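Local coordinates for protein NalP translocator (Neisseria meningitidis, PDB 1UYN) that inserts into the outer membrane as a beta-barrel and forms the hydrophilic pore that carries the autotransporter's protease passenger domain to the bacterial surface, at residues D16-H21 with Y132-S137; T55-G60 with S292-N297; G148-T153 with D187-K192; E205-G210 with N237-T242; A230-D235 with P263-V268. One frame throughout, in Å; residues are numbered along the deposited sequence.

Contact 1. Residues D16-H21 with Y132-S137; sequences DSTAAH and YKNSIS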
# COMPACT_ATOMS: atom_id res chain seq x y z
N ASP A 16 1.02 -6.99 -15.19
CA ASP A 16 -0.11 -7.01 -14.30
C ASP A 16 0.24 -7.35 -12.87
O ASP A 16 -0.32 -6.77 -11.94
CB ASP A 16 -1.12 -8.05 -14.80
CG ASP A 16 -1.82 -7.61 -16.07
OD1 ASP A 16 -1.69 -6.43 -16.43
OD2 ASP A 16 -2.53 -8.36 -16.78
N SER A 17 1.11 -8.33 -12.69
CA SER A 17 1.57 -8.70 -11.34
C SER A 17 2.39 -7.58 -10.74
O SER A 17 2.14 -7.15 -9.61
CB SER A 17 2.37 -9.98 -11.35
OG SER A 17 3.33 -9.98 -12.39
N THR A 18 3.32 -7.02 -11.50
CA THR A 18 4.04 -5.84 -11.02
C THR A 18 3.09 -4.72 -10.63
O THR A 18 3.21 -4.15 -9.56
CB THR A 18 5.00 -5.31 -12.05
OG1 THR A 18 5.90 -6.35 -12.45
CG2 THR A 18 5.88 -4.25 -11.43
N ALA A 19 2.16 -4.40 -11.51
CA ALA A 19 1.10 -3.41 -11.21
C ALA A 19 0.35 -3.73 -9.90
O ALA A 19 0.07 -2.82 -9.10
CB ALA A 19 0.11 -3.35 -12.36
N ALA A 20 -0.01 -5.01 -9.71
CA ALA A 20 -0.71 -5.45 -8.50
C ALA A 20 0.11 -5.23 -7.25
O ALA A 20 -0.43 -4.89 -6.22
CB ALA A 20 -1.10 -6.91 -8.61
N HIS A 21 1.43 -5.40 -7.35
CA HIS A 21 2.33 -5.18 -6.23
C HIS A 21 2.45 -3.68 -5.86
O HIS A 21 2.28 -3.31 -4.69
CB HIS A 21 3.73 -5.73 -6.52
CG HIS A 21 4.73 -5.36 -5.47
ND1 HIS A 21 4.67 -5.85 -4.19
CD2 HIS A 21 5.76 -4.50 -5.49
CE1 HIS A 21 5.66 -5.34 -3.48
NE2 HIS A 21 6.34 -4.52 -4.25
N TYR A 132 11.07 -6.77 -4.53
CA TYR A 132 10.02 -7.73 -4.80
C TYR A 132 10.52 -8.84 -5.70
O TYR A 132 11.48 -8.68 -6.42
CB TYR A 132 8.74 -7.04 -5.31
CG TYR A 132 8.81 -6.47 -6.70
CD1 TYR A 132 8.56 -7.26 -7.80
CD2 TYR A 132 9.11 -5.14 -6.91
CE1 TYR A 132 8.61 -6.76 -9.05
CE2 TYR A 132 9.18 -4.63 -8.18
CZ TYR A 132 8.93 -5.45 -9.26
OH TYR A 132 8.99 -4.95 -10.56
N LYS A 133 9.89 -9.99 -5.58
CA LYS A 133 10.15 -11.11 -6.45
C LYS A 133 8.81 -11.63 -6.95
O LYS A 133 7.97 -11.99 -6.17
CB LYS A 133 10.90 -12.22 -5.71
CG LYS A 133 11.43 -13.30 -6.67
CD LYS A 133 12.42 -14.29 -6.01
CE LYS A 133 11.82 -15.73 -5.89
NZ LYS A 133 12.61 -16.79 -6.63
N ASN A 134 8.65 -11.69 -8.26
CA ASN A 134 7.44 -12.22 -8.89
C ASN A 134 7.78 -13.56 -9.50
O ASN A 134 8.72 -13.68 -10.29
CB ASN A 134 6.96 -11.28 -10.02
CG ASN A 134 6.39 -9.97 -9.50
OD1 ASN A 134 6.15 -9.80 -8.29
ND2 ASN A 134 6.20 -9.02 -10.39
N SER A 135 7.04 -14.57 -9.10
CA SER A 135 7.13 -15.89 -9.71
C SER A 135 5.92 -16.07 -10.56
O SER A 135 4.84 -15.93 -10.10
CB SER A 135 7.16 -16.95 -8.66
OG SER A 135 8.43 -16.97 -8.11
N ILE A 136 6.11 -16.32 -11.84
CA ILE A 136 5.02 -16.46 -12.76
C ILE A 136 5.03 -17.88 -13.21
O ILE A 136 6.08 -18.40 -13.45
CB ILE A 136 5.26 -15.54 -13.94
CG1 ILE A 136 4.69 -14.13 -13.66
CG2 ILE A 136 4.61 -16.09 -15.17
CD1 ILE A 136 5.23 -13.42 -12.43
N SER A 137 3.88 -18.53 -13.28
CA SER A 137 3.72 -19.64 -14.19
C SER A 137 2.57 -19.36 -15.13
O SER A 137 1.55 -18.83 -14.72
CB SER A 137 3.53 -20.97 -13.48
OG SER A 137 2.87 -20.76 -12.28
O HOH W 1 6.54 -9.13 -13.03

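Contact 2. Residues T55-G60 with S292-N297; sequences TWEQGG and SKQYGN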
# COMPACT_ATOMS: atom_id res chain seq x y z
N THR A 55 -10.44 -7.48 -7.76
CA THR A 55 -10.39 -7.82 -9.17
C THR A 55 -9.93 -6.57 -9.94
O THR A 55 -10.10 -5.44 -9.46
CB THR A 55 -11.77 -8.29 -9.65
OG1 THR A 55 -12.77 -7.38 -9.19
CG2 THR A 55 -12.17 -9.60 -9.01
N TRP A 56 -9.36 -6.77 -11.13
CA TRP A 56 -8.82 -5.64 -11.89
C TRP A 56 -8.72 -6.00 -13.36
O TRP A 56 -8.01 -6.92 -13.73
CB TRP A 56 -7.46 -5.29 -11.29
CG TRP A 56 -6.83 -3.94 -11.65
CD1 TRP A 56 -7.31 -2.99 -12.52
CD2 TRP A 56 -5.58 -3.42 -11.13
NE1 TRP A 56 -6.44 -1.92 -12.57
CE2 TRP A 56 -5.37 -2.15 -11.74
CE3 TRP A 56 -4.63 -3.89 -10.21
CZ2 TRP A 56 -4.25 -1.35 -11.46
CZ3 TRP A 56 -3.49 -3.09 -9.94
CH2 TRP A 56 -3.32 -1.84 -10.56
N GLU A 57 -9.46 -5.30 -14.22
CA GLU A 57 -9.18 -5.32 -15.65
C GLU A 57 -8.05 -4.34 -16.01
O GLU A 57 -8.22 -3.12 -15.91
CB GLU A 57 -10.42 -4.96 -16.45
CG GLU A 57 -10.29 -5.27 -17.94
CD GLU A 57 -10.85 -6.62 -18.28
OE1 GLU A 57 -11.27 -7.31 -17.31
OE2 GLU A 57 -10.89 -7.01 -19.49
N GLN A 58 -6.91 -4.87 -16.45
CA GLN A 58 -5.76 -4.07 -16.81
C GLN A 58 -5.53 -4.15 -18.30
O GLN A 58 -4.68 -4.93 -18.77
CB GLN A 58 -4.50 -4.57 -16.09
CG GLN A 58 -4.50 -4.35 -14.59
CD GLN A 58 -3.13 -4.48 -13.99
OE1 GLN A 58 -2.25 -3.67 -14.32
NE2 GLN A 58 -2.93 -5.48 -13.10
N GLY A 59 -6.29 -3.35 -19.04
CA GLY A 59 -6.15 -3.24 -20.48
C GLY A 59 -6.49 -4.53 -21.18
O GLY A 59 -5.66 -5.08 -21.89
N GLY A 60 -7.70 -5.02 -20.95
CA GLY A 60 -8.22 -6.16 -21.67
C GLY A 60 -8.16 -7.47 -20.89
O GLY A 60 -8.88 -8.44 -21.21
N SER A 292 -12.63 2.01 -9.04
CA SER A 292 -12.89 2.78 -10.27
C SER A 292 -13.56 1.85 -11.22
O SER A 292 -13.76 0.70 -10.90
CB SER A 292 -11.60 3.28 -10.90
OG SER A 292 -10.80 2.19 -11.29
N LYS A 293 -13.93 2.34 -12.41
CA LYS A 293 -14.40 1.45 -13.46
C LYS A 293 -13.27 0.45 -13.65
O LYS A 293 -12.08 0.82 -13.66
CB LYS A 293 -14.75 2.19 -14.76
CG LYS A 293 -13.56 2.62 -15.65
CD LYS A 293 -14.02 2.94 -17.08
CE LYS A 293 -13.85 1.76 -18.07
NZ LYS A 293 -14.86 1.84 -19.18
N GLN A 294 -13.66 -0.82 -13.70
CA GLN A 294 -12.77 -1.96 -13.88
C GLN A 294 -11.76 -2.14 -12.76
O GLN A 294 -10.72 -2.79 -12.94
CB GLN A 294 -12.07 -1.86 -15.24
CG GLN A 294 -12.94 -2.39 -16.41
CD GLN A 294 -12.15 -2.40 -17.70
OE1 GLN A 294 -12.28 -3.32 -18.53
NE2 GLN A 294 -11.28 -1.39 -17.86
N TYR A 295 -12.05 -1.59 -11.60
CA TYR A 295 -11.15 -1.83 -10.46
C TYR A 295 -11.97 -1.87 -9.19
O TYR A 295 -12.89 -1.10 -9.02
CB TYR A 295 -10.00 -0.80 -10.40
CG TYR A 295 -9.08 -0.94 -9.20
CD1 TYR A 295 -9.50 -0.57 -7.92
CD2 TYR A 295 -7.79 -1.44 -9.33
CE1 TYR A 295 -8.71 -0.69 -6.84
CE2 TYR A 295 -6.96 -1.59 -8.21
CZ TYR A 295 -7.43 -1.21 -6.98
OH TYR A 295 -6.67 -1.32 -5.84
N GLY A 296 -11.64 -2.81 -8.33
CA GLY A 296 -12.26 -2.91 -7.02
C GLY A 296 -11.37 -3.69 -6.09
O GLY A 296 -10.96 -4.77 -6.42
N ASN A 297 -11.07 -3.14 -4.93
CA ASN A 297 -10.18 -3.78 -3.98
C ASN A 297 -10.71 -3.67 -2.58
O ASN A 297 -10.99 -2.59 -2.16
CB ASN A 297 -8.79 -3.13 -4.02
CG ASN A 297 -7.75 -3.95 -3.28
OD1 ASN A 297 -7.32 -5.03 -3.77
ND2 ASN A 297 -7.35 -3.48 -2.09

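Contact 3. Residues G148-T153 with D187-K192; sequences GSVNGT and DAFAEK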
# COMPACT_ATOMS: atom_id res chain seq x y z
N GLY A 148 8.78 -18.24 -14.62
CA GLY A 148 9.56 -17.03 -14.76
C GLY A 148 9.70 -16.26 -13.48
O GLY A 148 8.78 -16.15 -12.69
N SER A 149 10.87 -15.71 -13.26
CA SER A 149 11.18 -15.12 -11.97
C SER A 149 11.84 -13.77 -12.18
O SER A 149 12.81 -13.63 -12.94
CB SER A 149 12.08 -16.07 -11.14
OG SER A 149 11.74 -15.98 -9.75
N VAL A 150 11.29 -12.76 -11.55
CA VAL A 150 11.82 -11.40 -11.78
C VAL A 150 11.88 -10.64 -10.49
O VAL A 150 11.00 -10.78 -9.65
CB VAL A 150 11.03 -10.60 -12.87
CG1 VAL A 150 9.63 -10.41 -12.48
CG2 VAL A 150 11.68 -9.25 -13.15
N ASN A 151 12.94 -9.88 -10.34
CA ASN A 151 13.11 -9.04 -9.20
C ASN A 151 12.94 -7.63 -9.58
O ASN A 151 13.22 -7.25 -10.68
CB ASN A 151 14.48 -9.24 -8.56
CG ASN A 151 14.77 -10.69 -8.27
OD1 ASN A 151 15.79 -11.23 -8.74
ND2 ASN A 151 13.91 -11.35 -7.50
N GLY A 152 12.45 -6.84 -8.65
CA GLY A 152 12.42 -5.41 -8.82
C GLY A 152 12.64 -4.68 -7.50
O GLY A 152 12.82 -5.25 -6.45
N THR A 153 12.67 -3.36 -7.63
CA THR A 153 12.74 -2.43 -6.53
C THR A 153 11.66 -1.45 -6.78
O THR A 153 11.42 -1.05 -7.91
CB THR A 153 14.04 -1.72 -6.57
OG1 THR A 153 15.08 -2.69 -6.57
CG2 THR A 153 14.28 -0.96 -5.26
N ASP A 187 14.27 -5.67 -12.94
CA ASP A 187 15.28 -6.39 -13.71
C ASP A 187 14.75 -7.17 -14.91
O ASP A 187 13.59 -7.53 -15.02
CB ASP A 187 16.02 -7.41 -12.84
CG ASP A 187 16.76 -6.79 -11.65
OD1 ASP A 187 16.75 -5.53 -11.55
OD2 ASP A 187 17.37 -7.48 -10.78
N ALA A 188 15.69 -7.44 -15.80
CA ALA A 188 15.50 -8.39 -16.87
C ALA A 188 15.24 -9.79 -16.31
O ALA A 188 15.62 -10.09 -15.20
CB ALA A 188 16.72 -8.43 -17.73
N PHE A 189 14.53 -10.61 -17.07
CA PHE A 189 14.29 -11.98 -16.70
C PHE A 189 14.09 -12.81 -17.95
O PHE A 189 13.99 -12.29 -19.05
CB PHE A 189 13.06 -12.09 -15.82
CG PHE A 189 11.79 -11.72 -16.53
CD1 PHE A 189 11.46 -10.39 -16.72
CD2 PHE A 189 10.95 -12.69 -17.03
CE1 PHE A 189 10.32 -10.04 -17.39
CE2 PHE A 189 9.81 -12.35 -17.69
CZ PHE A 189 9.49 -11.01 -17.88
N ALA A 190 14.03 -14.12 -17.74
CA ALA A 190 13.73 -15.08 -18.80
C ALA A 190 13.04 -16.27 -18.16
O ALA A 190 13.36 -16.66 -17.05
CB ALA A 190 15.00 -15.49 -19.54
N GLU A 191 12.07 -16.82 -18.88
CA GLU A 191 11.34 -18.01 -18.44
C GLU A 191 12.10 -19.28 -18.77
O GLU A 191 12.59 -19.39 -19.84
CB GLU A 191 9.98 -18.04 -19.15
CG GLU A 191 9.12 -16.82 -18.84
CD GLU A 191 7.78 -16.86 -19.53
OE1 GLU A 191 7.71 -17.15 -20.75
OE2 GLU A 191 6.77 -16.60 -18.85
N LYS A 192 12.22 -20.22 -17.83
CA LYS A 192 12.66 -21.59 -18.14
C LYS A 192 11.45 -22.47 -18.38
O LYS A 192 10.32 -22.06 -18.14
CB LYS A 192 13.54 -22.22 -17.04
CG LYS A 192 13.26 -21.76 -15.60
CD LYS A 192 13.60 -22.87 -14.54
CE LYS A 192 13.43 -22.35 -13.05
NZ LYS A 192 12.02 -22.36 -12.52
O HOH W 2 17.16 -10.01 -10.79
O HOH W 3 15.25 -11.02 -12.25

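Contact 4. Residues E205-G210 with N237-T242; sequences EGTLVG and NGRDYT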
# COMPACT_ATOMS: atom_id res chain seq x y z
N GLU A 205 10.16 2.81 -14.19
CA GLU A 205 8.93 3.57 -14.42
C GLU A 205 8.53 4.42 -13.20
O GLU A 205 8.31 3.90 -12.13
CB GLU A 205 7.85 2.62 -14.87
CG GLU A 205 6.47 3.19 -15.03
CD GLU A 205 6.23 3.87 -16.36
OE1 GLU A 205 7.15 3.89 -17.19
OE2 GLU A 205 5.09 4.39 -16.54
N GLY A 206 8.44 5.72 -13.38
CA GLY A 206 8.08 6.62 -12.32
C GLY A 206 6.71 7.21 -12.49
O GLY A 206 6.46 7.87 -13.53
N THR A 207 5.86 7.08 -11.44
CA THR A 207 4.49 7.56 -11.47
C THR A 207 4.12 8.48 -10.27
O THR A 207 4.17 8.10 -9.10
CB THR A 207 3.55 6.36 -11.51
OG1 THR A 207 3.87 5.52 -12.61
CG2 THR A 207 2.14 6.79 -11.83
N LEU A 208 3.73 9.71 -10.59
CA LEU A 208 3.11 10.60 -9.64
C LEU A 208 1.66 10.27 -9.46
O LEU A 208 0.95 10.05 -10.43
CB LEU A 208 3.20 12.03 -10.13
CG LEU A 208 3.07 13.13 -9.09
CD1 LEU A 208 4.13 13.05 -8.03
CD2 LEU A 208 3.22 14.42 -9.88
N VAL A 209 1.23 10.30 -8.20
CA VAL A 209 -0.12 9.98 -7.75
C VAL A 209 -0.64 11.14 -6.91
O VAL A 209 0.03 11.58 -5.95
CB VAL A 209 -0.15 8.69 -6.83
CG1 VAL A 209 -1.59 8.30 -6.54
CG2 VAL A 209 0.57 7.52 -7.48
N GLY A 210 -1.81 11.62 -7.25
CA GLY A 210 -2.46 12.64 -6.44
C GLY A 210 -3.46 11.95 -5.55
O GLY A 210 -4.14 11.02 -5.94
N ASN A 237 0.26 10.53 -14.16
CA ASN A 237 0.95 10.17 -15.40
C ASN A 237 0.86 8.70 -15.68
O ASN A 237 0.10 7.99 -15.07
CB ASN A 237 2.41 10.64 -15.40
CG ASN A 237 3.31 9.91 -14.40
OD1 ASN A 237 2.92 9.66 -13.24
ND2 ASN A 237 4.54 9.62 -14.82
N GLY A 238 1.64 8.23 -16.63
CA GLY A 238 1.56 6.84 -17.06
C GLY A 238 2.09 5.83 -16.07
O GLY A 238 3.07 6.08 -15.34
N ARG A 239 1.42 4.70 -16.00
CA ARG A 239 1.88 3.63 -15.15
C ARG A 239 1.82 2.40 -16.00
O ARG A 239 0.87 1.65 -15.95
CB ARG A 239 1.02 3.48 -13.91
CG ARG A 239 1.62 2.55 -12.87
CD ARG A 239 0.69 2.21 -11.75
NE ARG A 239 0.47 3.29 -10.77
CZ ARG A 239 1.31 3.61 -9.77
NH1 ARG A 239 2.47 2.97 -9.60
NH2 ARG A 239 0.99 4.59 -8.94
N ASP A 240 2.85 2.25 -16.82
CA ASP A 240 3.02 1.12 -17.72
C ASP A 240 4.13 0.23 -17.18
O ASP A 240 5.29 0.68 -17.03
CB ASP A 240 3.44 1.66 -19.08
CG ASP A 240 3.04 0.78 -20.24
OD1 ASP A 240 2.74 -0.44 -20.06
OD2 ASP A 240 3.03 1.27 -21.41
N TYR A 241 3.78 -1.01 -16.88
CA TYR A 241 4.76 -1.99 -16.48
C TYR A 241 4.90 -3.09 -17.52
O TYR A 241 5.43 -4.14 -17.24
CB TYR A 241 4.40 -2.55 -15.12
CG TYR A 241 4.42 -1.50 -14.03
CD1 TYR A 241 5.39 -0.50 -14.01
CD2 TYR A 241 3.48 -1.54 -13.00
CE1 TYR A 241 5.41 0.48 -13.03
CE2 TYR A 241 3.48 -0.57 -11.98
CZ TYR A 241 4.45 0.45 -12.01
OH TYR A 241 4.48 1.41 -11.03
N THR A 242 4.47 -2.82 -18.73
CA THR A 242 4.68 -3.73 -19.83
C THR A 242 6.14 -3.75 -20.22
O THR A 242 6.69 -2.71 -20.57
CB THR A 242 3.80 -3.33 -21.00
OG1 THR A 242 2.43 -3.60 -20.65
CG2 THR A 242 4.06 -4.20 -22.19
O HOH W 4 5.52 3.60 -11.48

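Contact 5. Residues A230-D235 with P263-V268; sequences AGVERD and PHTRLV. With SO4 (sulfate ion), chain C.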
# COMPACT_ATOMS: atom_id res chain seq x y z
N ALA A 230 -13.13 8.81 3.48
CA ALA A 230 -13.47 8.87 2.07
C ALA A 230 -12.29 9.52 1.37
O ALA A 230 -11.70 10.46 1.89
CB ALA A 230 -14.71 9.68 1.89
N GLY A 231 -11.90 9.01 0.21
CA GLY A 231 -10.71 9.50 -0.45
C GLY A 231 -10.73 9.36 -1.95
O GLY A 231 -11.54 8.65 -2.52
N VAL A 232 -9.78 10.03 -2.57
CA VAL A 232 -9.65 10.10 -4.00
C VAL A 232 -8.17 9.85 -4.31
O VAL A 232 -7.28 10.18 -3.53
CB VAL A 232 -10.15 11.47 -4.43
CG1 VAL A 232 -9.47 11.97 -5.64
CG2 VAL A 232 -11.66 11.44 -4.61
N GLU A 233 -7.91 9.21 -5.43
CA GLU A 233 -6.57 8.76 -5.78
C GLU A 233 -6.53 8.51 -7.28
O GLU A 233 -7.46 7.98 -7.87
CB GLU A 233 -6.25 7.52 -4.96
CG GLU A 233 -5.05 6.70 -5.41
CD GLU A 233 -4.34 5.97 -4.24
OE1 GLU A 233 -4.82 6.10 -3.02
OE2 GLU A 233 -3.29 5.33 -4.53
N ARG A 234 -5.47 8.94 -7.93
CA ARG A 234 -5.42 8.90 -9.38
C ARG A 234 -3.99 9.04 -9.85
O ARG A 234 -3.29 9.92 -9.42
CB ARG A 234 -6.23 10.06 -9.95
CG ARG A 234 -6.43 10.00 -11.45
CD ARG A 234 -7.16 11.19 -11.93
NE ARG A 234 -7.88 11.01 -13.18
CZ ARG A 234 -7.30 11.08 -14.34
NH1 ARG A 234 -5.97 11.27 -14.45
NH2 ARG A 234 -8.03 10.94 -15.41
N ASP A 235 -3.57 8.22 -10.80
CA ASP A 235 -2.25 8.42 -11.34
C ASP A 235 -2.29 9.71 -12.15
O ASP A 235 -3.27 10.02 -12.81
CB ASP A 235 -1.78 7.22 -12.15
CG ASP A 235 -1.57 5.98 -11.29
OD1 ASP A 235 -1.56 6.05 -10.05
OD2 ASP A 235 -1.43 4.85 -11.77
N PRO A 263 -5.54 5.37 -16.86
CA PRO A 263 -5.36 6.23 -15.65
C PRO A 263 -6.72 6.73 -15.18
O PRO A 263 -7.35 7.57 -15.84
CB PRO A 263 -4.46 7.38 -16.14
CG PRO A 263 -4.69 7.43 -17.70
CD PRO A 263 -5.49 6.14 -18.12
N HIS A 264 -7.22 6.16 -14.10
CA HIS A 264 -8.57 6.50 -13.65
C HIS A 264 -8.50 6.92 -12.24
O HIS A 264 -7.59 6.52 -11.52
CB HIS A 264 -9.55 5.33 -13.81
CG HIS A 264 -9.82 4.97 -15.24
ND1 HIS A 264 -8.87 4.37 -16.05
CD2 HIS A 264 -10.93 5.13 -16.01
CE1 HIS A 264 -9.39 4.18 -17.25
NE2 HIS A 264 -10.64 4.62 -17.25
N THR A 265 -9.45 7.78 -11.86
CA THR A 265 -9.65 8.21 -10.47
C THR A 265 -10.29 7.06 -9.69
O THR A 265 -11.32 6.58 -10.11
CB THR A 265 -10.61 9.41 -10.46
OG1 THR A 265 -9.95 10.54 -11.01
CG2 THR A 265 -10.94 9.90 -9.07
N ARG A 266 -9.70 6.62 -8.58
CA ARG A 266 -10.50 5.82 -7.62
C ARG A 266 -11.01 6.52 -6.39
O ARG A 266 -10.35 7.35 -5.86
CB ARG A 266 -9.82 4.56 -7.14
CG ARG A 266 -8.50 4.70 -6.58
CD ARG A 266 -7.76 3.49 -6.83
NE ARG A 266 -7.70 3.19 -8.27
CZ ARG A 266 -6.82 2.35 -8.78
NH1 ARG A 266 -5.91 1.75 -7.97
NH2 ARG A 266 -6.83 2.10 -10.08
N LEU A 267 -12.21 6.15 -5.99
CA LEU A 267 -12.84 6.54 -4.75
C LEU A 267 -12.54 5.43 -3.77
O LEU A 267 -12.66 4.27 -4.10
CB LEU A 267 -14.36 6.63 -4.92
CG LEU A 267 -14.87 7.45 -6.13
CD1 LEU A 267 -16.40 7.71 -6.09
CD2 LEU A 267 -14.11 8.80 -6.25
N VAL A 268 -12.13 5.79 -2.57
CA VAL A 268 -11.96 4.84 -1.50
C VAL A 268 -12.79 5.25 -0.32
O VAL A 268 -12.63 6.36 0.15
CB VAL A 268 -10.50 4.82 -1.00
CG1 VAL A 268 -10.36 3.81 0.14
CG2 VAL A 268 -9.54 4.55 -2.15
S SO4 C . -12.33 8.35 -15.08
O1 SO4 C . -11.30 8.74 -16.08
O2 SO4 C . -13.17 7.31 -15.69
O3 SO4 C . -11.73 7.94 -13.81
O4 SO4 C . -13.19 9.48 -14.70
O HOH W 5 -5.01 6.16 -11.07

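Contact 1. Residues D16-H21 with Y132-S137
With CG of His-21 anti to its backbone N (chi1 173°) and CG of Tyr-132 set between its own backbone N and carbonyl carbon (chi1 71°), helix and strand bring their two rings together obliquely. CB of Tyr-132 lies over one face of the imidazole, a CH-pi contact 3.9 Å from CB to the His-21 ring centroid. CG2 of Thr-18 comes to 3.3 Å from OH of Tyr-132, and that hydroxyl and Thr-18 OG1 are both hydrogen-bonded to Gln-186. Here a helix inside a beta-barrel, the plan of the autotransporter translocator domain, meets the inward-pointing residues of one barrel strand: Tyr-132, Asn-134 and Ile-136. A water bridges two residues, donating to Thr-18 OG1 at 2.9 Å and accepting from Asn-134 ND2 at 2.7 Å. The other amide atom, Asn-134 OD1, is hydrogen-bonded to Thr-104. Two residues along the strand, CD1 of Ile-136 stands 3.9 Å from OG of Ser-17, a hydroxyl bonded to Val-13 O.

Contact 2. Residues T55-G60 with S292-N297
Thr-55 faces Gly-296 as an antiparallel hydrogen-bonded pair and Trp-56 faces Tyr-295 as the adjoining non-hydrogen-bonded pair, on short strands whose axes approach to 5.2 Å. Thr-55 and Gly-296 exchange two N-H to O bonds, and Glu-57 N reaches Gln-294 O at 3.1 Å. That last acceptor belongs to the type II turn from Ser-292 to Tyr-295, so the bonding runs on from the strand into the hairpin turn. Trp-56 and Tyr-295 both hold CG anti to the backbone N, and their rings rise from the same face of the sheet. There they make a T-shaped pair: the tyrosine presents its edge, chiefly CD2, to one face of the indole, with CD2 of Tyr-295 3.5 Å from CD2 of Trp-56 and the planes of the tyrosine and the five-membered ring 83° apart. CG of Gln-58 lies against the opposite face, toward its rim, so the indole is held between the two. OH of Tyr-295 is hydrogen-bonded to Asp-23 and Arg-27. The pairing is the seam of the barrel, where the last strand, 295-307, meets the first, 43-57, and closes the sheet. Helix 12-34 lies against the face that carries the two rings, with Asp-23 touching Trp-56, while Met-65 of strand 62-79 and Trp-95 of strand 82-97 pack against the same indole.

Contact 3. Residues G148-T153 with D187-K192
CG2 of Val-150 approaches the ring of Phe-189 obliquely, 3.8 Å from its CD1, while Asp-187 O, two residues back in the phenylalanine's own segment, lies in the ring plane at its edge. Tyr-14 of the internal helix meets the same ring with its plane inclined by about 35°, and Trp-198 and Val-243 also touch it. Standing anti to the backbone N, CG2 is the valine branch that is brought across to the ring, and it also lies 3.2 Å from Asp-187 O. These two side chains belong to one beta hairpin of the barrel, strands 145-163 and 172-192, but near the end of the second strand the antiparallel ladder is irregular. A direct bond remains where Asp-187 N donates to Asn-151 O at 3.0 Å. One residue further on a water takes over, accepting from Asn-151 N at 3.2 Å and donating to Ala-188 O at 3.1 Å, so the backbones are joined through solvent. A second water donates to both Asn-151 OD1 and Asp-187 OD2 and ties the two polar side chains together near the surface. At the other end of the contact Gly-148 has no side chain, and CG of Glu-191 packs 4.1 Å from CA of Gly-148. The extended chain of Glu-191 then leads to a carboxylate held by a salt bridge from Arg-138 and a hydrogen bond with the hydroxyl of Tyr-14.

Contact 4. Residues E205-G210 with N237-T242
Asn-237 turns its amide toward the backbone of strand 199-219, where it behaves like a peptide of an adjoining strand: ND2 donates to Gly-206 O at 2.9 Å, in the carbonyl plane and on a lone pair, while OD1 accepts from Leu-208 N at 2.8 Å. The motif is a loop laid beside a barrel strand just after strand 224-235 has ended, with side chains doing part of the work of a beta ladder. Thr-207 points from the strand toward the loop. Its OG1 donates to Gly-238 O at 2.9 Å, and its CG2 sits over one face of the Arg-239 guanidinium, 3.7 Å above the plane, the two side chains crossing at about a right angle. CG2 of Val-209 meets the same guanidinium at its edge, beside NH2. Salt bridges from Arg-239 to Asp-235 and Asp-182 fix this flat group further. Glu-205 faces the far end of the loop. Its chain bends at chi2 (83°), and the carboxylate stands nearly perpendicular to the ring of Tyr-241, whose CE1 is 3.5 Å from CG of Glu-205. Asp-240 N meets OE2 of Glu-205 from above the carboxylate plane, in an almost straight bond (172°). Arg-239 NH1 donates to Tyr-241 OH at 2.9 Å. The same hydroxyl also meets a water that donates to Glu-205 O and, at 2.8 Å, to Thr-207 OG1.

Contact 5. Residues A230-D235 with P263-V268
Arg-234 lies with one face of its guanidinium over the carbonyl O of Pro-263, 3.4 Å above the plane, while OG1 of Thr-265 is at its edge, 3.0 Å from NE of Arg-234. The arginine's chain is extended from CG to NE (chi3 -156°) and crosses Thr-265 at about a right angle. Thr-265 N donates to O3 of a sulfate, probably from the crystallisation liquor, at 3.0 Å. Further along the antiparallel ladder of strands 224-235 and 265-278, Gly-231 pairs with Val-268 through N to O bonds in both directions, and Arg-266 N donates to Glu-233 O at 2.7 Å, with only a weak return bond. Where the strands part, a modelled water links Asp-235 N to His-264 O. On the face that also carries Arg-234 and Thr-265, Val-232 and Leu-267 lie side by side, pointing the same way. Glu-233 and Arg-266, on the other face, do not bond to each other. The chemistry is consistent with Val-232 and Leu-267 facing lipid, on a surface that turns polar at Arg-234, Thr-265 and the sulfate, and with inward charges paired across the barrel interior: Glu-233 with Lys-30 of the helix and Arg-180 of strand 172-192, Arg-266 with Asp-23 of the helix.

The five contacts gather toward one end of a single closed sheet, and helix 12-34, which supplies one side of contact 1, also touches residues of contacts 2 and 4. Contacts 1 and 3 lie side by side, centres about 10 Å apart, with probable backbone hydrogen bonds from Asn-134 N to Val-150 O and from Ile-136 N to Gly-148 O. Contact 2 touches contact 1 where Asp-16 O meets Gln-58 NE2, and contact 5 where Tyr-295 packs on Arg-266. A probable backbone hydrogen bond from Gly-210 N to Arg-234 O joins contacts 4 and 5. Contacts 3 and 5 are about 30 Å apart between centres. The bound detergent, pentaethylene glycol monodecyl ether (CXE), is about 12 Å from the side chain of His-21 in contact 1.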